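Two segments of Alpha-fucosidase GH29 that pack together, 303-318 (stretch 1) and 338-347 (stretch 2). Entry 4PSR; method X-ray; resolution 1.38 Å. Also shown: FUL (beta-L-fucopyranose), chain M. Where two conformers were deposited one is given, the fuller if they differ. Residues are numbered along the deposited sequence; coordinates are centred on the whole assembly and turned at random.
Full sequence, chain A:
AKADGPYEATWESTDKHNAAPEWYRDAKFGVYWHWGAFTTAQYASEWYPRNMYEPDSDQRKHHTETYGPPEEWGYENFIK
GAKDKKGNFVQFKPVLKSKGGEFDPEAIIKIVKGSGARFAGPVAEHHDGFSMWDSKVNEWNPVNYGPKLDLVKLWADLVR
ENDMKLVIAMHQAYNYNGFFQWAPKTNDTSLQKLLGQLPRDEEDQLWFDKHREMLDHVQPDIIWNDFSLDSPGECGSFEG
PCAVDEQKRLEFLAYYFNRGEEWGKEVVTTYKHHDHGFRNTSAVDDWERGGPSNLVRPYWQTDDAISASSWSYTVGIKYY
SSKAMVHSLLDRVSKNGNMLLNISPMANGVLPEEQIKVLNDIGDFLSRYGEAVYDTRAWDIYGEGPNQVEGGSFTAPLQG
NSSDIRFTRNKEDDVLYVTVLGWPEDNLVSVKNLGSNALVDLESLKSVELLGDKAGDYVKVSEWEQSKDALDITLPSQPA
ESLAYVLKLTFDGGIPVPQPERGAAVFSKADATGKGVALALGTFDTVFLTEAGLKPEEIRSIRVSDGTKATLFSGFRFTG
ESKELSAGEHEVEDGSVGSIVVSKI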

# COMPACT_ATOMS: atom_id res chain seq x y z
N ASP A 303 -2.38 2.21 0.63
CA ASP A 303 -2.65 3.17 -0.44
C ASP A 303 -2.65 4.60 0.10
O ASP A 303 -3.10 4.84 1.22
N ASP A 304 -2.18 5.56 -0.69
CA ASP A 304 -2.23 6.96 -0.31
C ASP A 304 -2.67 7.76 -1.53
O ASP A 304 -2.94 7.18 -2.57
N ALA A 305 -2.75 9.09 -1.41
CA ALA A 305 -3.26 9.90 -2.51
C ALA A 305 -2.66 11.29 -2.44
O ALA A 305 -2.39 11.78 -1.35
N ILE A 306 -2.40 11.91 -3.59
CA ILE A 306 -1.93 13.29 -3.60
C ILE A 306 -3.08 14.19 -3.07
O ILE A 306 -2.81 15.22 -2.55
N SER A 307 -4.26 13.89 -3.54
CA SER A 307 -5.39 14.69 -3.21
C SER A 307 -5.60 14.72 -1.71
O SER A 307 -5.43 13.73 -1.03
N ALA A 308 -5.91 15.92 -1.24
CA ALA A 308 -6.24 16.18 0.15
C ALA A 308 -7.75 16.23 0.27
O ALA A 308 -8.29 16.51 1.34
N SER A 309 -8.44 15.94 -0.84
CA SER A 309 -9.88 15.90 -0.85
C SER A 309 -10.28 14.38 -0.95
O SER A 309 -10.00 13.64 -0.02
N SER A 310 -10.93 13.96 -2.03
CA SER A 310 -11.24 12.60 -2.55
C SER A 310 -10.20 11.82 -3.39
O SER A 310 -9.13 12.36 -3.65
N TRP A 311 -10.48 10.57 -3.76
CA TRP A 311 -9.58 9.76 -4.62
C TRP A 311 -9.72 10.16 -6.10
O TRP A 311 -8.82 9.93 -6.91
N SER A 312 -10.85 10.77 -6.46
CA SER A 312 -11.14 11.14 -7.84
C SER A 312 -11.23 12.68 -7.95
O SER A 312 -11.56 13.36 -7.00
N TYR A 313 -10.88 13.22 -9.11
CA TYR A 313 -10.85 14.66 -9.31
C TYR A 313 -12.19 15.30 -9.04
O TYR A 313 -13.20 14.86 -9.55
N THR A 314 -12.16 16.40 -8.29
CA THR A 314 -13.34 17.23 -8.10
C THR A 314 -12.95 18.69 -8.29
O THR A 314 -11.81 19.09 -8.03
N VAL A 315 -13.90 19.51 -8.73
CA VAL A 315 -13.62 20.93 -8.85
C VAL A 315 -13.31 21.52 -7.48
O VAL A 315 -14.07 21.29 -6.54
N GLY A 316 -12.19 22.21 -7.37
CA GLY A 316 -11.75 22.77 -6.10
C GLY A 316 -10.87 21.85 -5.25
O GLY A 316 -10.51 22.19 -4.13
N ILE A 317 -10.51 20.69 -5.79
CA ILE A 317 -9.66 19.73 -5.10
C ILE A 317 -8.37 20.36 -4.56
O ILE A 317 -7.75 21.19 -5.24
N LYS A 318 -7.98 19.96 -3.36
CA LYS A 318 -6.73 20.40 -2.76
C LYS A 318 -5.77 19.23 -2.70
O LYS A 318 -6.19 18.07 -2.69
N ASN A 338 4.90 -1.66 1.14
CA ASN A 338 4.90 -0.80 -0.05
C ASN A 338 3.84 0.30 0.08
O ASN A 338 2.85 0.13 0.80
N MET A 339 4.01 1.38 -0.68
CA MET A 339 3.02 2.44 -0.79
C MET A 339 2.55 2.55 -2.22
O MET A 339 3.37 2.76 -3.14
N LEU A 340 1.24 2.44 -2.41
CA LEU A 340 0.61 2.62 -3.72
C LEU A 340 -0.09 3.97 -3.72
O LEU A 340 -1.08 4.18 -2.98
N LEU A 341 0.45 4.90 -4.51
CA LEU A 341 -0.03 6.28 -4.56
C LEU A 341 -1.07 6.50 -5.64
O LEU A 341 -0.86 6.21 -6.82
N ASN A 342 -2.20 7.07 -5.23
CA ASN A 342 -3.28 7.40 -6.15
C ASN A 342 -3.17 8.80 -6.71
O ASN A 342 -2.91 9.75 -5.95
N ILE A 343 -3.37 8.92 -8.03
CA ILE A 343 -3.49 10.21 -8.72
C ILE A 343 -4.88 10.33 -9.32
O ILE A 343 -5.62 9.32 -9.44
N SER A 344 -5.24 11.55 -9.71
CA SER A 344 -6.64 11.90 -9.97
C SER A 344 -6.81 12.74 -11.23
O SER A 344 -6.96 13.97 -11.14
N PRO A 345 -6.81 12.09 -12.40
CA PRO A 345 -7.06 12.84 -13.64
C PRO A 345 -8.48 13.43 -13.67
O PRO A 345 -9.42 12.86 -13.11
N MET A 346 -8.63 14.56 -14.34
CA MET A 346 -9.94 15.14 -14.59
C MET A 346 -10.78 14.26 -15.49
O MET A 346 -10.27 13.34 -16.13
N ALA A 347 -12.09 14.50 -15.51
CA ALA A 347 -12.98 13.67 -16.30
C ALA A 347 -12.57 13.57 -17.77
O ALA A 347 -12.76 12.54 -18.41

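Stretch 2 enters as a strand, 338-343, and runs parallel to the strand at 303-305, which begins earlier in the chain. Asn338 lies out of reach of stretch 1. Met339 points sideways with chi1 t, chi2 t and chi3 p. Met339 SD lies 4.1 Å from CB of Asp304.

Leu340 (chi1 t, chi2 p) pairs with Asp303, and both side chains lie on one face of the sheet. Leu340 CD2 is 3.5 Å from OD1 of Asp303, whose chi1 is m. The backbone ties this register: Asp304 N donates to Leu340 O at 2.9 Å.

Leu341 is on the other face, with Asp304. It is also t, p. Leu341 CD1 is 4.3 Å from Asp304 CB and 4.0 Å from Ile306 CG1. Ile306 (m, t) starts sideways, but its end comes nearer to stretch 2. Asp304 has an off-rotamer chi1 of -142°, and Asp304 OD1 accepts from Ala305 N at 2.8 Å.

Asn342 returns to the face of Leu340, Asp303 and Ala305. Two backbone hydrogen bonds hold it: Asn342 N donates to Asp304 O at 2.8 Å, and Ile306 N donates to Asn342 O at 3.2 Å. Its side chain has chi1 t and chi2 77°. Asn342 ND2 donates to Trp311 O at 2.9 Å, so the amide ties the loop of stretch 1 to the strand. Asn342 CB sits at the edge of the Trp311 ring, 3.5 Å from Trp311 CE3. Trp311 has chi1 m and chi2 82°. FUL C6 lies over one face of the Trp311 ring, 3.6 Å from Trp311 CZ2.

Ile343 (p, t) points away, yet Ile343 CG2 reaches CD1 of Ile306 at 3.8 Å.

Ser344 points toward stretch 1 with chi1 m. Ser344 OG donates to Trp311 O at 2.8 Å, so that carbonyl accepts from both Asn342 and Ser344. Water 1 donates to Ser344 OG at 2.9 Å and to Asn342 O at 2.8 Å. It accepts from Ser307 N at 3.0 Å, and weakly from Asn342 ND2 at 3.3 Å.

Pro345 CA-to-CB points away, and the residue's closest contact is made by its carbonyl. Pro345 O is 3.3 Å from Tyr313 CB. Water 2 bridges the backbones, accepting from Tyr313 N at 2.8 Å and donating to Pro345 O at 2.7 Å.

Met346 (m, t, m) covers one face of the Tyr313 ring. Tyr313 points toward stretch 2 with chi1 t. Met346 CG lies almost on the ring normal, a CH-pi contact. Met346 SD also lies over the face, 4.1 Å from the Tyr313 ring centroid and 3.8 Å from Tyr313 CZ.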

# COMPACT_ATOMS: atom_id res chain seq x y z
CB ASP A 303 -4.00 2.90 -1.11
CG ASP A 303 -4.25 1.45 -1.29
OD1 ASP A 303 -3.47 0.79 -2.01
OD2 ASP A 303 -5.23 0.95 -0.67
CB ASP A 304 -0.89 7.46 0.20
CG ASP A 304 -1.04 8.43 1.37
OD1 ASP A 304 -1.85 9.38 1.26
OD2 ASP A 304 -0.36 8.22 2.39
CB ALA A 305 -4.78 9.96 -2.43
CB ILE A 306 -1.38 13.74 -5.02
CG1 ILE A 306 -0.27 12.79 -5.48
CG2 ILE A 306 -0.86 15.16 -4.97
CD1 ILE A 306 0.23 13.09 -6.89
CB SER A 307 -6.60 14.09 -3.88
OG SER A 307 -7.74 14.70 -3.36
CB ALA A 308 -5.64 17.47 0.57
CB SER A 309 -10.37 16.86 -1.96
OG SER A 309 -9.88 18.22 -1.75
CB SER A 310 -12.56 12.81 -3.32
OG SER A 310 -12.56 12.42 -4.65
CB TRP A 311 -9.81 8.24 -4.45
CG TRP A 311 -9.58 7.77 -3.05
CD1 TRP A 311 -10.47 7.85 -2.03
CD2 TRP A 311 -8.40 7.17 -2.51
NE1 TRP A 311 -9.93 7.34 -0.89
CE2 TRP A 311 -8.65 6.91 -1.16
CE3 TRP A 311 -7.15 6.80 -3.05
CZ2 TRP A 311 -7.71 6.33 -0.32
CZ3 TRP A 311 -6.22 6.21 -2.22
CH2 TRP A 311 -6.49 5.99 -0.87
CB SER A 312 -12.44 10.46 -8.25
OG SER A 312 -12.89 10.84 -9.53
CB TYR A 313 -10.40 14.99 -10.75
CG TYR A 313 -10.33 16.48 -10.97
CD1 TYR A 313 -9.19 17.19 -10.61
CD2 TYR A 313 -11.40 17.19 -11.50
CE1 TYR A 313 -9.13 18.56 -10.75
CE2 TYR A 313 -11.33 18.57 -11.64
CZ TYR A 313 -10.17 19.22 -11.26
OH TYR A 313 -10.07 20.60 -11.38
CB THR A 314 -13.94 17.02 -6.68
OG1 THR A 314 -12.97 17.38 -5.67
CG2 THR A 314 -14.36 15.57 -6.46
CB VAL A 315 -14.80 21.67 -9.49
CG1 VAL A 315 -14.54 23.17 -9.50
CG2 VAL A 315 -15.00 21.18 -10.91
CB ILE A 317 -9.37 18.55 -6.06
CG1 ILE A 317 -8.57 17.44 -5.39
CG2 ILE A 317 -8.62 19.03 -7.28
CD1 ILE A 317 -8.36 16.23 -6.32
CB LYS A 318 -6.94 20.98 -1.37
CG LYS A 318 -7.75 22.27 -1.35
CD LYS A 318 -7.60 23.03 -0.04
CE LYS A 318 -8.75 22.77 0.91
NZ LYS A 318 -10.02 23.40 0.43
CB ASN A 338 4.58 -1.58 -1.33
CG ASN A 338 5.68 -2.51 -1.77
OD1 ASN A 338 6.81 -2.45 -1.32
ND2 ASN A 338 5.34 -3.41 -2.68
CB MET A 339 3.59 3.79 -0.33
CG MET A 339 2.49 4.86 -0.18
SD MET A 339 3.08 6.43 0.44
CE MET A 339 3.67 7.03 -1.09
CB LEU A 340 -0.40 1.48 -3.98
CG LEU A 340 -1.27 1.61 -5.23
CD1 LEU A 340 -0.43 1.75 -6.50
CD2 LEU A 340 -2.25 0.41 -5.32
CB LEU A 341 1.15 7.23 -4.78
CG LEU A 341 0.82 8.72 -4.88
CD1 LEU A 341 0.24 9.27 -3.59
CD2 LEU A 341 2.07 9.49 -5.31
CB ASN A 342 -4.65 7.23 -5.47
CG ASN A 342 -5.77 7.70 -6.33
OD1 ASN A 342 -6.17 7.01 -7.25
ND2 ASN A 342 -6.29 8.88 -6.04
CB ILE A 343 -2.34 10.41 -9.77
CG1 ILE A 343 -2.49 9.42 -10.92
CG2 ILE A 343 -1.00 10.27 -9.06
CD1 ILE A 343 -1.40 9.58 -12.03
CB SER A 344 -7.20 12.68 -8.78
OG SER A 344 -7.01 11.99 -7.55
CB PRO A 345 -6.90 11.78 -14.74
CG PRO A 345 -6.14 10.64 -14.08
CD PRO A 345 -6.57 10.66 -12.64
CB MET A 346 -9.79 16.53 -15.22
CG MET A 346 -8.92 17.43 -14.39
SD MET A 346 -9.03 19.20 -14.84
CE MET A 346 -8.62 19.17 -16.55
CB ALA A 347 -14.44 14.15 -16.18
C1 FUL M . -12.15 2.55 -0.35
C2 FUL M . -13.15 2.94 -1.43
O2 FUL M . -14.50 2.95 -0.95
C3 FUL M . -12.74 4.31 -1.89
O3 FUL M . -13.67 4.77 -2.85
C4 FUL M . -11.35 4.20 -2.48
O4 FUL M . -11.40 3.36 -3.63
C5 FUL M . -10.41 3.63 -1.43
C6 FUL M . -9.01 3.40 -1.95
O5 FUL M . -10.87 2.38 -0.90
O1 FUL M . -12.54 1.31 0.18
O HOH W 1 -4.80 11.82 -5.64
O HOH W 2 -9.66 11.36 -10.87